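Galactokinase (Bifidobacterium longum subsp. infantis ATCC 15697 = JCM 1222 = DSM 20088, PDB 6TEQ) probably phosphorylates galactose at the expense of ATP, as a GHMP-family galactokinase, and here holds the analogue 2-deoxy-2-fluoro-galactose. Local coordinates at residues A[332-337]-A[353-358]; A[361-366]-A[372-377]. All blocks are in the same frame, centred on the assembly; numbering follows the deposited sequence. Where two conformers were deposited one is given.

Contact 1. Residues A[332-337]-A[353-358]; sequences SHDSLA and VARKNG
R355 reaches from helix 345-356 to D334 on helix 322-338 and closes an end-on salt bridge between two helices of the GHMP-kinase C-terminal region. Both terminal nitrogens of the guanidinium converge on one oxygen: R355 NH1 lies 2.9 Å from D334 OD1 on its syn lone pair, and R355 NH2 lies 3.1 Å from D334 OD1 but above the carboxylate plane. OD1 itself sits in the guanidinium plane, while the two flat groups are turned 68° apart. The helices stand well separated, with 11.5 Å between H333 CA and R355 CA; the arginine spans the distance because its chain is extended from CG to NE (chi2 176°, chi3 -176°). R355 NH2 also donates to the carbonyl of A362, a second bond that fixes the rotation of the guanidinium and ties the bridge to strand 361-365. Nearer the core, the H333 ring stands almost perpendicular to the guanidinium; it is held through NE2 by D348 and through ND1 by the backbone N of M364. Packing between the segments is slight, and its nearest approach is H333 CB at 3.6 Å from R355 NH2, near the guanidinium plane.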
loop_
_atom_site.group_PDB
_atom_site.type_symbol
_atom_site.label_atom_id
_atom_site.label_comp_id
_atom_site.label_asym_id
_atom_site.label_seq_id
_atom_site.Cartn_x
_atom_site.Cartn_y
_atom_site.Cartn_z
ATOM N N SER A 332 -17.084 4.636 -2.152
ATOM C CA SER A 332 -15.805 4.753 -1.416
ATOM C C SER A 332 -15.115 6.058 -1.766
ATOM O O SER A 332 -14.697 6.790 -0.840
ATOM C CB SER A 332 -14.948 3.511 -1.630
ATOM O OG SER A 332 -13.639 3.727 -1.141
ATOM N N HIS A 333 -14.912 6.298 -3.050
ATOM C CA HIS A 333 -14.301 7.576 -3.452
ATOM C C HIS A 333 -15.108 8.753 -2.922
ATOM O O HIS A 333 -14.517 9.709 -2.418
ATOM C CB HIS A 333 -14.280 7.705 -4.950
ATOM C CG HIS A 333 -13.568 8.913 -5.373
ATOM N ND1 HIS A 333 -12.157 9.009 -5.340
ATOM C CD2 HIS A 333 -14.039 10.123 -5.754
ATOM C CE1 HIS A 333 -11.811 10.233 -5.701
ATOM N NE2 HIS A 333 -12.956 10.959 -5.882
ATOM N N ASP A 334 -16.421 8.716 -3.138
ATOM C CA ASP A 334 -17.231 9.868 -2.784
ATOM C C ASP A 334 -17.114 10.127 -1.288
ATOM O O ASP A 334 -17.106 11.328 -0.869
ATOM C CB ASP A 334 -18.684 9.713 -3.219
ATOM C CG ASP A 334 -18.911 9.661 -4.699
ATOM O OD1 ASP A 334 -17.981 9.971 -5.479
ATOM O OD2 ASP A 334 -20.079 9.375 -5.034
ATOM N N SER A 335 -17.035 9.079 -0.504
ATOM C CA SER A 335 -16.871 9.223 0.939
ATOM C C SER A 335 -15.482 9.811 1.247
ATOM O O SER A 335 -15.371 10.641 2.138
ATOM C CB SER A 335 -17.033 7.899 1.561
ATOM O OG SER A 335 -16.950 7.951 2.967
ATOM N N LEU A 336 -14.447 9.306 0.596
ATOM C CA LEU A 336 -13.082 9.825 0.811
ATOM C C LEU A 336 -13.020 11.297 0.429
ATOM O O LEU A 336 -12.298 12.028 1.082
ATOM C CB LEU A 336 -12.113 9.029 0.000
ATOM C CG LEU A 336 -11.857 7.638 0.556
ATOM C CD1 LEU A 336 -11.290 6.695 -0.475
ATOM C CD2 LEU A 336 -11.021 7.629 1.828
ATOM N N ALA A 337 -13.760 11.720 -0.585
ATOM C CA ALA A 337 -13.717 13.136 -1.009
ATOM C C ALA A 337 -14.515 14.025 -0.057
ATOM O O ALA A 337 -13.962 15.098 0.355
ATOM C CB ALA A 337 -14.235 13.227 -2.417
ATOM N N VAL A 353 -13.728 11.623 -15.091
ATOM C CA VAL A 353 -13.468 11.226 -16.496
ATOM C C VAL A 353 -13.715 9.719 -16.667
ATOM O O VAL A 353 -14.405 9.309 -17.608
ATOM C CB VAL A 353 -12.076 11.632 -16.967
ATOM C CG1 VAL A 353 -11.772 11.082 -18.328
ATOM C CG2 VAL A 353 -11.913 13.118 -16.986
ATOM N N ALA A 354 -13.253 8.913 -15.726
ATOM C CA ALA A 354 -13.429 7.462 -15.822
ATOM C C ALA A 354 -14.934 7.163 -15.783
ATOM O O ALA A 354 -15.432 6.323 -16.552
ATOM C CB ALA A 354 -12.662 6.812 -14.736
ATOM N N ARG A 355 -15.620 7.787 -14.834
ATOM C CA ARG A 355 -17.081 7.508 -14.644
ATOM C C ARG A 355 -17.863 7.888 -15.909
ATOM O O ARG A 355 -18.766 7.163 -16.284
ATOM C CB ARG A 355 -17.665 8.247 -13.451
ATOM C CG ARG A 355 -17.182 7.659 -12.109
ATOM C CD ARG A 355 -17.715 8.482 -10.997
ATOM N NE ARG A 355 -17.170 7.972 -9.723
ATOM C CZ ARG A 355 -17.333 8.521 -8.563
ATOM N NH1 ARG A 355 -18.115 9.559 -8.394
ATOM N NH2 ARG A 355 -16.700 8.008 -7.548
ATOM N N LYS A 356 -17.495 9.021 -16.525
ATOM C CA LYS A 356 -18.206 9.595 -17.682
ATOM C C LYS A 356 -17.950 8.739 -18.926
ATOM O O LYS A 356 -18.801 8.788 -19.851
ATOM C CB LYS A 356 -17.820 11.057 -17.851
ATOM C CG LYS A 356 -18.574 11.983 -16.909
ATOM C CD LYS A 356 -18.124 13.409 -16.973
ATOM C CE LYS A 356 -18.942 14.305 -16.067
ATOM N NZ LYS A 356 -19.651 13.499 -15.040
ATOM N N ASN A 357 -16.897 7.920 -18.907
ATOM C CA ASN A 357 -16.389 7.201 -20.088
ATOM C C ASN A 357 -16.519 5.697 -19.882
ATOM O O ASN A 357 -15.745 4.967 -20.457
ATOM C CB ASN A 357 -15.005 7.699 -20.442
ATOM C CG ASN A 357 -15.108 9.105 -21.033
ATOM O OD1 ASN A 357 -15.582 9.273 -22.163
ATOM N ND2 ASN A 357 -14.764 10.125 -20.262
ATOM N N GLY A 358 -17.476 5.277 -19.039
ATOM C CA GLY A 358 -17.923 3.876 -19.048
ATOM C C GLY A 358 -17.342 3.035 -17.937
ATOM O O GLY A 358 -17.630 1.839 -17.944
#

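Contact 2. Residues A[361-366]-A[372-377]; sequences GARMTG and SIIALV. With GAF (2-deoxy-2-fluoro-alpha-D-galactopyranose), chain M.
R363 and I374 form the central hydrogen-bonded pair of an antiparallel beta hairpin, strands 361-365 and 372-378, at one end of a five-stranded mixed sheet in which 361-365 is the outermost strand within this chain. Backbone bonds carry the pairing. R363 N donates to I374 O at 2.9 Å, and I374 N returns to R363 O at 2.8 Å. L376 N to G361 O and T365 N to S372 O add one bond each toward the two ends. At the non-hydrogen-bonded pairs between them, CA-H...O contacts join A362 CA to I374 O (3.1 Å) and I373 CA to R363 O. Beyond T365 a water accepts from S372 N at 2.9 Å and lies close to T365 O.

Apolar contacts divide between the faces. On one, A362 CB meets A375 CB at 3.8 Å. On the other, I374 lies alongside R363, pointing the same way, with I374 CG1 3.8 Å from R363 CG; CG1 of I374 sits between the backbone N and the carbonyl carbon (chi1 71°) and the chain runs on extended, bringing CD1 to the guanidinium edge. The side chains of I374 and T365 cross at about a right angle, I374 CG2 lying 3.7 Å from T365 CG2. With an alanine here in place of I374, both branches would go, which is likely to open a gap beside R363 and T365 and deprive the arginine's aliphatic chain of its apolar neighbour.

Polar side-chain ends find partners outside the hairpin. R363 NH1 forms a salt bridge with E46, a galactose-binding residue, while T365 OG1 bonds to N42 O and S372 OG to S137 O. G366, next along the chain, lines the sugar pocket: its carbonyl O lies 3.7 Å from C6 of the bound 2-deoxy-2-fluoro-alpha-D-galactopyranose.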
loop_
_atom_site.group_PDB
_atom_site.type_symbol
_atom_site.label_atom_id
_atom_site.label_comp_id
_atom_site.label_asym_id
_atom_site.label_seq_id
_atom_site.Cartn_x
_atom_site.Cartn_y
_atom_site.Cartn_z
ATOM N N GLY A 361 -16.833 1.657 -12.082
ATOM C CA GLY A 361 -16.597 2.575 -10.991
ATOM C C GLY A 361 -15.141 2.970 -10.931
ATOM O O GLY A 361 -14.317 2.317 -11.590
ATOM N N ALA A 362 -14.867 4.005 -10.183
ATOM C CA ALA A 362 -13.510 4.562 -10.101
ATOM C C ALA A 362 -13.327 5.276 -8.763
ATOM O O ALA A 362 -14.285 5.882 -8.225
ATOM C CB ALA A 362 -13.302 5.526 -11.269
ATOM N N ARG A 363 -12.106 5.223 -8.238
ATOM C CA ARG A 363 -11.828 5.792 -6.927
ATOM C C ARG A 363 -10.342 6.044 -6.819
ATOM O O ARG A 363 -9.546 5.262 -7.339
ATOM C CB ARG A 363 -12.283 4.857 -5.791
ATOM C CG ARG A 363 -11.680 3.465 -5.817
ATOM C CD ARG A 363 -12.259 2.526 -4.790
ATOM N NE ARG A 363 -11.893 2.990 -3.484
ATOM C CZ ARG A 363 -10.702 2.874 -2.886
ATOM N NH1 ARG A 363 -10.487 3.549 -1.787
ATOM N NH2 ARG A 363 -9.778 2.067 -3.307
ATOM N N MET A 364 -10.008 7.006 -5.982
ATOM C CA MET A 364 -8.631 7.070 -5.479
ATOM C C MET A 364 -8.297 5.778 -4.717
ATOM O O MET A 364 -9.186 5.119 -4.176
ATOM C CB MET A 364 -8.477 8.276 -4.594
ATOM C CG MET A 364 -9.379 8.336 -3.348
ATOM S SD MET A 364 -8.599 9.113 -1.942
ATOM C CE MET A 364 -7.461 7.822 -1.465
ATOM N N THR A 365 -7.021 5.425 -4.677
ATOM C CA THR A 365 -6.516 4.274 -3.893
ATOM C C THR A 365 -5.340 4.729 -3.018
ATOM O O THR A 365 -4.573 5.657 -3.403
ATOM C CB THR A 365 -6.086 3.097 -4.812
ATOM O OG1 THR A 365 -5.918 1.896 -4.040
ATOM C CG2 THR A 365 -4.845 3.370 -5.634
ATOM N N GLY A 366 -5.255 4.129 -1.837
ATOM C CA GLY A 366 -4.191 4.432 -0.922
ATOM C C GLY A 366 -4.559 5.631 -0.013
ATOM O O GLY A 366 -5.714 5.922 0.181
ATOM N N SER A 372 -2.772 7.958 -6.947
ATOM C CA SER A 372 -3.405 7.215 -8.062
ATOM C C SER A 372 -4.906 7.019 -7.873
ATOM O O SER A 372 -5.415 6.953 -6.721
ATOM C CB SER A 372 -2.741 5.880 -8.310
ATOM O OG SER A 372 -1.349 5.986 -8.498
ATOM N N ILE A 373 -5.567 6.837 -9.000
ATOM C CA ILE A 373 -6.932 6.319 -9.076
ATOM C C ILE A 373 -6.891 4.940 -9.682
ATOM O O ILE A 373 -5.984 4.565 -10.427
ATOM C CB ILE A 373 -7.908 7.274 -9.815
ATOM C CG1 ILE A 373 -7.718 7.307 -11.333
ATOM C CG2 ILE A 373 -7.905 8.643 -9.227
ATOM C CD1 ILE A 373 -8.996 7.479 -12.017
ATOM N N ILE A 374 -7.967 4.220 -9.439
ATOM C CA ILE A 374 -8.254 2.934 -10.069
ATOM C C ILE A 374 -9.675 2.982 -10.604
ATOM O O ILE A 374 -10.526 3.703 -10.117
ATOM C CB ILE A 374 -8.032 1.779 -9.099
ATOM C CG1 ILE A 374 -9.104 1.740 -8.027
ATOM C CG2 ILE A 374 -6.608 1.832 -8.545
ATOM C CD1 ILE A 374 -8.964 0.631 -7.016
ATOM N N ALA A 375 -9.892 2.174 -11.617
ATOM C CA ALA A 375 -11.207 2.026 -12.231
ATOM C C ALA A 375 -11.394 0.609 -12.728
ATOM O O ALA A 375 -10.488 0.030 -13.401
ATOM C CB ALA A 375 -11.350 3.038 -13.364
ATOM N N LEU A 376 -12.568 0.078 -12.467
ATOM C CA LEU A 376 -13.028 -1.183 -13.054
ATOM C C LEU A 376 -13.607 -0.764 -14.390
ATOM O O LEU A 376 -14.578 -0.044 -14.404
ATOM C CB LEU A 376 -14.053 -1.866 -12.166
ATOM C CG LEU A 376 -13.501 -2.566 -10.957
ATOM C CD1 LEU A 376 -14.689 -2.969 -10.042
ATOM C CD2 LEU A 376 -12.674 -3.796 -11.321
ATOM N N VAL A 377 -13.040 -1.310 -15.462
ATOM C CA VAL A 377 -13.456 -0.991 -16.822
ATOM C C VAL A 377 -13.564 -2.284 -17.617
ATOM O O VAL A 377 -13.005 -3.298 -17.220
ATOM C CB VAL A 377 -12.482 -0.009 -17.483
ATOM C CG1 VAL A 377 -12.250 1.198 -16.629
ATOM C CG2 VAL A 377 -11.180 -0.671 -17.836
HETATM C C1 GAF M . -1.554 4.878 3.342
HETATM C C2 GAF M . -1.057 4.022 4.487
HETATM F F2 GAF M . 0.237 3.693 4.257
HETATM C C3 GAF M . -1.884 2.765 4.657
HETATM O O3 GAF M . -1.562 2.159 5.869
HETATM C C4 GAF M . -3.406 3.095 4.697
HETATM O O4 GAF M . -3.806 3.768 5.884
HETATM C C5 GAF M . -3.750 3.912 3.498
HETATM O O5 GAF M . -2.968 5.082 3.474
HETATM C C6 GAF M . -5.210 4.315 3.440
HETATM O O6 GAF M . -6.061 3.174 3.342
HETATM O O1 GAF M . -1.208 4.131 2.190
HETATM O O HOH W 1 -2.565 6.106 -4.779
#

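How the contacts relate
From the N terminus, helix 322-338 supplies the first half of contact 1, and helix 345-356 returns to it, closing a 15-residue connection, more than half of it helical. Contact 1 is complete before contact 2 begins: strand 361-365 is the next element after helix 345-356, across a short connection, and five residues separate the segments of contact 2 before strand 372-378 runs back. The two contacts are in series, neither nested nor crossed, with centres about 7 Å apart. Their elements touch nonetheless, for helix 322-338 lies against strand 361-365: S332 OG pairs with R363 NE at 3.0 Å, a probable hydrogen bond, and L336 CD1 packs on R363 NH1. Contact 1 ties two helices together, contact 2 joins the outermost strand to its sheet.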